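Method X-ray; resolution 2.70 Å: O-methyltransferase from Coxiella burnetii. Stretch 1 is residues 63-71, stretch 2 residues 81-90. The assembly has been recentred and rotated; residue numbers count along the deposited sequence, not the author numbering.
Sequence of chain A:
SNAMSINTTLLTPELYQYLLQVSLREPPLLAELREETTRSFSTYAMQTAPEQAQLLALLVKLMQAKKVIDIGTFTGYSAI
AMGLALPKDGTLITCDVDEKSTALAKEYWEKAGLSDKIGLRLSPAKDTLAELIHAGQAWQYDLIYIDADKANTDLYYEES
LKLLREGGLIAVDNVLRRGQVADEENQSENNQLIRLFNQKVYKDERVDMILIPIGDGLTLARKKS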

HETATM    1  N   MSE A  63      -8.880  -4.592  -5.181  1.00 38.33           N
HETATM    2  CA  MSE A  63      -9.165  -4.493  -6.604  1.00 38.69           C
HETATM    3  C   MSE A  63     -10.187  -5.530  -7.018  1.00 36.24           C
HETATM    4  O   MSE A  63     -10.749  -5.450  -8.110  1.00 40.04           O
HETATM    5  CB  MSE A  63      -7.894  -4.692  -7.420  1.00 31.79           C
HETATM    6  CG  MSE A  63      -6.783  -3.755  -7.039  1.00 32.23           C
HETATM    7 SE   MSE A  63      -5.198  -4.095  -8.094  1.00 40.51          SE
HETATM    8  CE  MSE A  63      -5.813  -3.432  -9.824  1.00 33.95           C
ATOM      9  N   GLN A  64     -10.431  -6.496  -6.140  1.00 36.18           N
ATOM     10  CA  GLN A  64     -11.221  -7.658  -6.505  1.00 39.49           C
ATOM     11  C   GLN A  64     -10.626  -8.240  -7.780  1.00 39.09           C
ATOM     12  O   GLN A  64     -11.317  -8.420  -8.784  1.00 42.29           O
ATOM     13  CB  GLN A  64     -12.682  -7.271  -6.721  1.00 32.30           C
ATOM     14  CG  GLN A  64     -13.656  -8.167  -5.995  1.00 41.03           C
ATOM     15  CD  GLN A  64     -13.526  -8.051  -4.498  1.00 39.88           C
ATOM     16  OE1 GLN A  64     -13.859  -7.020  -3.916  1.00 57.55           O
ATOM     17  NE2 GLN A  64     -13.029  -9.103  -3.862  1.00 40.14           N
ATOM     18  N   ALA A  65      -9.327  -8.510  -7.735  1.00 32.10           N
ATOM     19  CA  ALA A  65      -8.598  -9.000  -8.895  1.00 31.77           C
ATOM     20  C   ALA A  65      -9.049 -10.408  -9.259  1.00 34.26           C
ATOM     21  O   ALA A  65      -9.045 -11.307  -8.419  1.00 35.30           O
ATOM     22  CB  ALA A  65      -7.105  -8.965  -8.626  1.00 28.87           C
ATOM     23  N   LYS A  66      -9.441 -10.596 -10.515  1.00 33.24           N
ATOM     24  CA  LYS A  66      -9.941 -11.887 -10.977  1.00 39.21           C
ATOM     25  C   LYS A  66      -8.928 -12.596 -11.870  1.00 39.34           C
ATOM     26  O   LYS A  66      -9.069 -13.782 -12.164  1.00 36.22           O
ATOM     27  CB  LYS A  66     -11.277 -11.717 -11.704  1.00 36.65           C
ATOM     28  CG  LYS A  66     -12.369 -11.106 -10.836  1.00 42.08           C
ATOM     29  CD  LYS A  66     -13.639 -10.853 -11.629  1.00 49.82           C
ATOM     30  CE  LYS A  66     -14.666 -10.075 -10.816  1.00 56.02           C
ATOM     31  NZ  LYS A  66     -15.099 -10.816  -9.598  1.00 56.25           N
ATOM     32  N   LYS A  67      -7.904 -11.861 -12.291  1.00 36.74           N
ATOM     33  CA  LYS A  67      -6.847 -12.411 -13.130  1.00 37.03           C
ATOM     34  C   LYS A  67      -5.480 -11.897 -12.692  1.00 38.55           C
ATOM     35  O   LYS A  67      -5.142 -10.732 -12.915  1.00 35.89           O
ATOM     36  CB  LYS A  67      -7.088 -12.059 -14.598  1.00 37.67           C
ATOM     37  CG  LYS A  67      -8.055 -12.975 -15.319  1.00 36.37           C
ATOM     38  CD  LYS A  67      -7.951 -12.748 -16.816  1.00 42.07           C
ATOM     39  CE  LYS A  67      -8.449 -13.941 -17.611  1.00 42.27           C
ATOM     40  NZ  LYS A  67      -8.042 -13.836 -19.043  1.00 44.44           N
ATOM     41  N   VAL A  68      -4.695 -12.776 -12.082  1.00 37.60           N
ATOM     42  CA  VAL A  68      -3.406 -12.398 -11.519  1.00 32.29           C
ATOM     43  C   VAL A  68      -2.270 -13.204 -12.132  1.00 35.62           C
ATOM     44  O   VAL A  68      -2.426 -14.386 -12.438  1.00 38.85           O
ATOM     45  CB  VAL A  68      -3.393 -12.615  -9.989  1.00 32.63           C
ATOM     46  CG1 VAL A  68      -2.006 -12.350  -9.415  1.00 29.57           C
ATOM     47  CG2 VAL A  68      -4.436 -11.736  -9.320  1.00 29.17           C
ATOM     48  N   ILE A  69      -1.125 -12.558 -12.323  1.00 31.22           N
ATOM     49  CA  ILE A  69       0.078 -13.273 -12.725  1.00 35.65           C
ATOM     50  C   ILE A  69       1.148 -13.174 -11.643  1.00 32.18           C
ATOM     51  O   ILE A  69       1.389 -12.104 -11.082  1.00 30.57           O
ATOM     52  CB  ILE A  69       0.659 -12.757 -14.050  1.00 31.80           C
ATOM     53  CG1 ILE A  69      -0.410 -12.763 -15.144  1.00 31.24           C
ATOM     54  CG2 ILE A  69       1.840 -13.615 -14.466  1.00 30.77           C
ATOM     55  CD1 ILE A  69       0.109 -12.334 -16.501  1.00 26.87           C
ATOM     56  N   ASP A  70       1.784 -14.300 -11.356  1.00 30.74           N
ATOM     57  CA  ASP A  70       2.829 -14.362 -10.350  1.00 29.50           C
ATOM     58  C   ASP A  70       4.134 -14.783 -11.016  1.00 30.23           C
ATOM     59  O   ASP A  70       4.346 -15.961 -11.290  1.00 33.02           O
ATOM     60  CB  ASP A  70       2.426 -15.343  -9.245  1.00 28.88           C
ATOM     61  CG  ASP A  70       3.512 -15.546  -8.211  1.00 30.34           C
ATOM     62  OD1 ASP A  70       3.752 -14.620  -7.412  1.00 31.18           O
ATOM     63  OD2 ASP A  70       4.114 -16.641  -8.179  1.00 34.78           O
ATOM     64  N   ILE A  71       4.996 -13.810 -11.297  1.00 24.12           N
ATOM     65  CA  ILE A  71       6.271 -14.083 -11.954  1.00 28.66           C
ATOM     66  C   ILE A  71       7.378 -14.420 -10.949  1.00 36.51           C
ATOM     67  O   ILE A  71       7.880 -13.542 -10.244  1.00 32.81           O
ATOM     68  CB  ILE A  71       6.716 -12.901 -12.831  1.00 30.13           C
ATOM     69  CG1 ILE A  71       5.606 -12.527 -13.819  1.00 29.61           C
ATOM     70  CG2 ILE A  71       7.994 -13.243 -13.572  1.00 25.88           C
ATOM     71  CD1 ILE A  71       5.986 -11.408 -14.767  1.00 29.54           C
ATOM     72  N   ALA A  81      -0.270 -16.739  -1.253  1.00 29.35           N
ATOM     73  CA  ALA A  81      -0.715 -15.574  -0.498  1.00 30.35           C
ATOM     74  C   ALA A  81      -1.807 -14.840  -1.265  1.00 33.01           C
ATOM     75  O   ALA A  81      -2.866 -14.525  -0.716  1.00 32.87           O
ATOM     76  CB  ALA A  81       0.452 -14.645  -0.217  1.00 30.46           C
HETATM   77  N   MSE A  82      -1.542 -14.579  -2.540  1.00 27.96           N
HETATM   78  CA  MSE A  82      -2.511 -13.919  -3.403  1.00 32.56           C
HETATM   79  C   MSE A  82      -3.656 -14.853  -3.775  1.00 34.40           C
HETATM   80  O   MSE A  82      -4.810 -14.429  -3.844  1.00 32.13           O
HETATM   81  CB  MSE A  82      -1.836 -13.378  -4.664  1.00 31.40           C
HETATM   82  CG  MSE A  82      -0.985 -12.148  -4.419  1.00 25.94           C
HETATM   83 SE   MSE A  82      -0.143 -11.472  -6.033  1.00 33.43          SE
HETATM   84  CE  MSE A  82       1.175 -12.880  -6.327  1.00 28.47           C
ATOM     85  N   GLY A  83      -3.330 -16.121  -4.014  1.00 33.60           N
ATOM     86  CA  GLY A  83      -4.337 -17.119  -4.331  1.00 30.19           C
ATOM     87  C   GLY A  83      -5.444 -17.180  -3.294  1.00 31.69           C
ATOM     88  O   GLY A  83      -6.618 -17.281  -3.636  1.00 34.44           O
ATOM     89  N   LEU A  84      -5.071 -17.113  -2.019  1.00 31.46           N
ATOM     90  CA  LEU A  84      -6.040 -17.183  -0.930  1.00 32.70           C
ATOM     91  C   LEU A  84      -6.965 -15.968  -0.878  1.00 33.10           C
ATOM     92  O   LEU A  84      -8.050 -16.027  -0.298  1.00 37.39           O
ATOM     93  CB  LEU A  84      -5.323 -17.347   0.411  1.00 31.41           C
ATOM     94  CG  LEU A  84      -4.600 -18.675   0.634  1.00 40.11           C
ATOM     95  CD1 LEU A  84      -3.610 -18.562   1.781  1.00 31.69           C
ATOM     96  CD2 LEU A  84      -5.600 -19.801   0.881  1.00 34.51           C
ATOM     97  N   ALA A  85      -6.530 -14.865  -1.478  1.00 32.72           N
ATOM     98  CA  ALA A  85      -7.307 -13.630  -1.448  1.00 32.62           C
ATOM     99  C   ALA A  85      -8.216 -13.500  -2.667  1.00 34.08           C
ATOM    100  O   ALA A  85      -9.116 -12.659  -2.694  1.00 35.08           O
ATOM    101  CB  ALA A  85      -6.383 -12.424  -1.337  1.00 32.75           C
ATOM    102  N   LEU A  86      -7.974 -14.342  -3.668  1.00 33.12           N
ATOM    103  CA  LEU A  86      -8.763 -14.348  -4.894  1.00 30.91           C
ATOM    104  C   LEU A  86     -10.250 -14.510  -4.625  1.00 34.45           C
ATOM    105  O   LEU A  86     -10.650 -15.312  -3.781  1.00 40.89           O
ATOM    106  CB  LEU A  86      -8.303 -15.478  -5.813  1.00 33.89           C
ATOM    107  CG  LEU A  86      -7.047 -15.274  -6.656  1.00 32.45           C
ATOM    108  CD1 LEU A  86      -6.672 -16.575  -7.349  1.00 30.15           C
ATOM    109  CD2 LEU A  86      -7.248 -14.157  -7.673  1.00 28.61           C
ATOM    110  N   PRO A  87     -11.080 -13.742  -5.347  1.00 43.23           N
ATOM    111  CA  PRO A  87     -12.529 -13.955  -5.296  1.00 45.23           C
ATOM    112  C   PRO A  87     -12.886 -15.300  -5.926  1.00 43.85           C
ATOM    113  O   PRO A  87     -12.034 -15.896  -6.590  1.00 42.19           O
ATOM    114  CB  PRO A  87     -13.087 -12.790  -6.121  1.00 43.20           C
ATOM    115  CG  PRO A  87     -11.953 -12.331  -6.969  1.00 40.52           C
ATOM    116  CD  PRO A  87     -10.714 -12.583  -6.177  1.00 37.15           C
ATOM    117  N   LYS A  88     -14.114 -15.767  -5.721  1.00 48.81           N
ATOM    118  CA  LYS A  88     -14.506 -17.122  -6.120  1.00 50.76           C
ATOM    119  C   LYS A  88     -14.163 -17.458  -7.571  1.00 50.50           C
ATOM    120  O   LYS A  88     -13.817 -18.596  -7.887  1.00 45.87           O
ATOM    121  CB  LYS A  88     -16.000 -17.355  -5.874  1.00 57.09           C
ATOM    122  CG  LYS A  88     -16.917 -16.550  -6.786  1.00 68.68           C
ATOM    123  CD  LYS A  88     -18.354 -17.059  -6.725  1.00 74.85           C
ATOM    124  CE  LYS A  88     -18.457 -18.497  -7.222  1.00 77.21           C
ATOM    125  NZ  LYS A  88     -19.868 -18.981  -7.255  1.00 84.58           N
ATOM    126  N   ASP A  89     -14.255 -16.463  -8.447  1.00 49.17           N
ATOM    127  CA  ASP A  89     -14.052 -16.674  -9.877  1.00 43.11           C
ATOM    128  C   ASP A  89     -12.689 -16.181 -10.353  1.00 46.26           C
ATOM    129  O   ASP A  89     -12.469 -16.003 -11.551  1.00 46.78           O
ATOM    130  CB  ASP A  89     -15.165 -15.990 -10.677  1.00 50.40           C
ATOM    131  CG  ASP A  89     -15.284 -14.500 -10.365  1.00 60.33           C
ATOM    132  OD1 ASP A  89     -15.258 -14.130  -9.167  1.00 51.57           O
ATOM    133  OD2 ASP A  89     -15.399 -13.695 -11.316  1.00 48.05           O
ATOM    134  N   GLY A  90     -11.776 -15.959  -9.413  1.00 45.86           N
ATOM    135  CA  GLY A  90     -10.457 -15.457  -9.749  1.00 41.31           C
ATOM    136  C   GLY A  90      -9.469 -16.568 -10.040  1.00 36.39           C
ATOM    137  O   GLY A  90      -9.590 -17.673  -9.514  1.00 41.42           O
TER

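Strand 67-71 and the loop that enters it pack against the end of a helix and the turn that follows. No backbone-to-backbone hydrogen bond joins the two stretches; the chains come closest where Lys66 CA lies 3.8 Å from Gly90 CA, and they stand wider apart at Gln64 CA and Pro87 CA, 6.5 Å. Some backbone groups of stretch 2 are satisfied within it. Met82 O accepts from Ala85 N at 3.0 Å and weakly from Leu86 N at 3.2 Å, while Leu86 N also reaches Gly83 O at 3.2 Å. The type I turn from Pro87 to Gly90 is closed by Gly90 N donating to Pro87 O at 2.8 Å.

The hydrogen bonds between the stretches all come from one ammonium group. Lys66 NZ forms a salt bridge with the carboxylate of Asp89, 3.3 Å to Asp89 OD1 and 3.4 Å to Asp89 OD2. Both hydrogen bonds are weak; they are part of the salt bridge, which pairs opposite charges. The CA-to-CB bonds of both residues point sideways, and the pairing depends on side chains whose ends come nearer. On the way, Lys66 CG passes 4.1 Å from Pro87 CG, laying aliphatic chain beside the proline ring.

Two carbonyl oxygens of stretch 1 face carbon in stretch 2. Lys66 O receives a CA-H...O contact from Gly90 CA at 3.3 Å, with an angle of 136° at the hydrogen, a modest supplement rather than a conventional bond. A CB on Gly90 would lie 2.9 Å from Leu86 CD2, a clash that the bare glycine avoids. Ala65 O lies 3.1 Å from Pro87 CD and 3.5 Å from Leu86 CD2; Pro87, lacking an amide hydrogen, can offer it no N-H.

Deeper in, the strand's alternation sorts its side chains: Val68 and Asp70 point toward stretch 2, Lys67 and Ile69 away. Val68 spreads its two methyls between two partners, CG1 lying 4.0 Å from Met82 SE and CG2 4.1 Å from Leu86 CD2, apolar contacts that bury hydrocarbon and selenium together. Met82 is a selenomethionine whose methyl CE also comes within 3.3 Å of Asp70 OD1. That oxygen does not rely on the methyl: Asp70 OD1 and Asp70 OD2 are both hydrogen-bonded elsewhere in the structure, which satisfies a buried carboxylate. At the other end, Gln64, with positive phi just after a helix, brings NE2 to 4.3 Å from Pro87 CB, while its OE1 is hydrogen-bonded elsewhere.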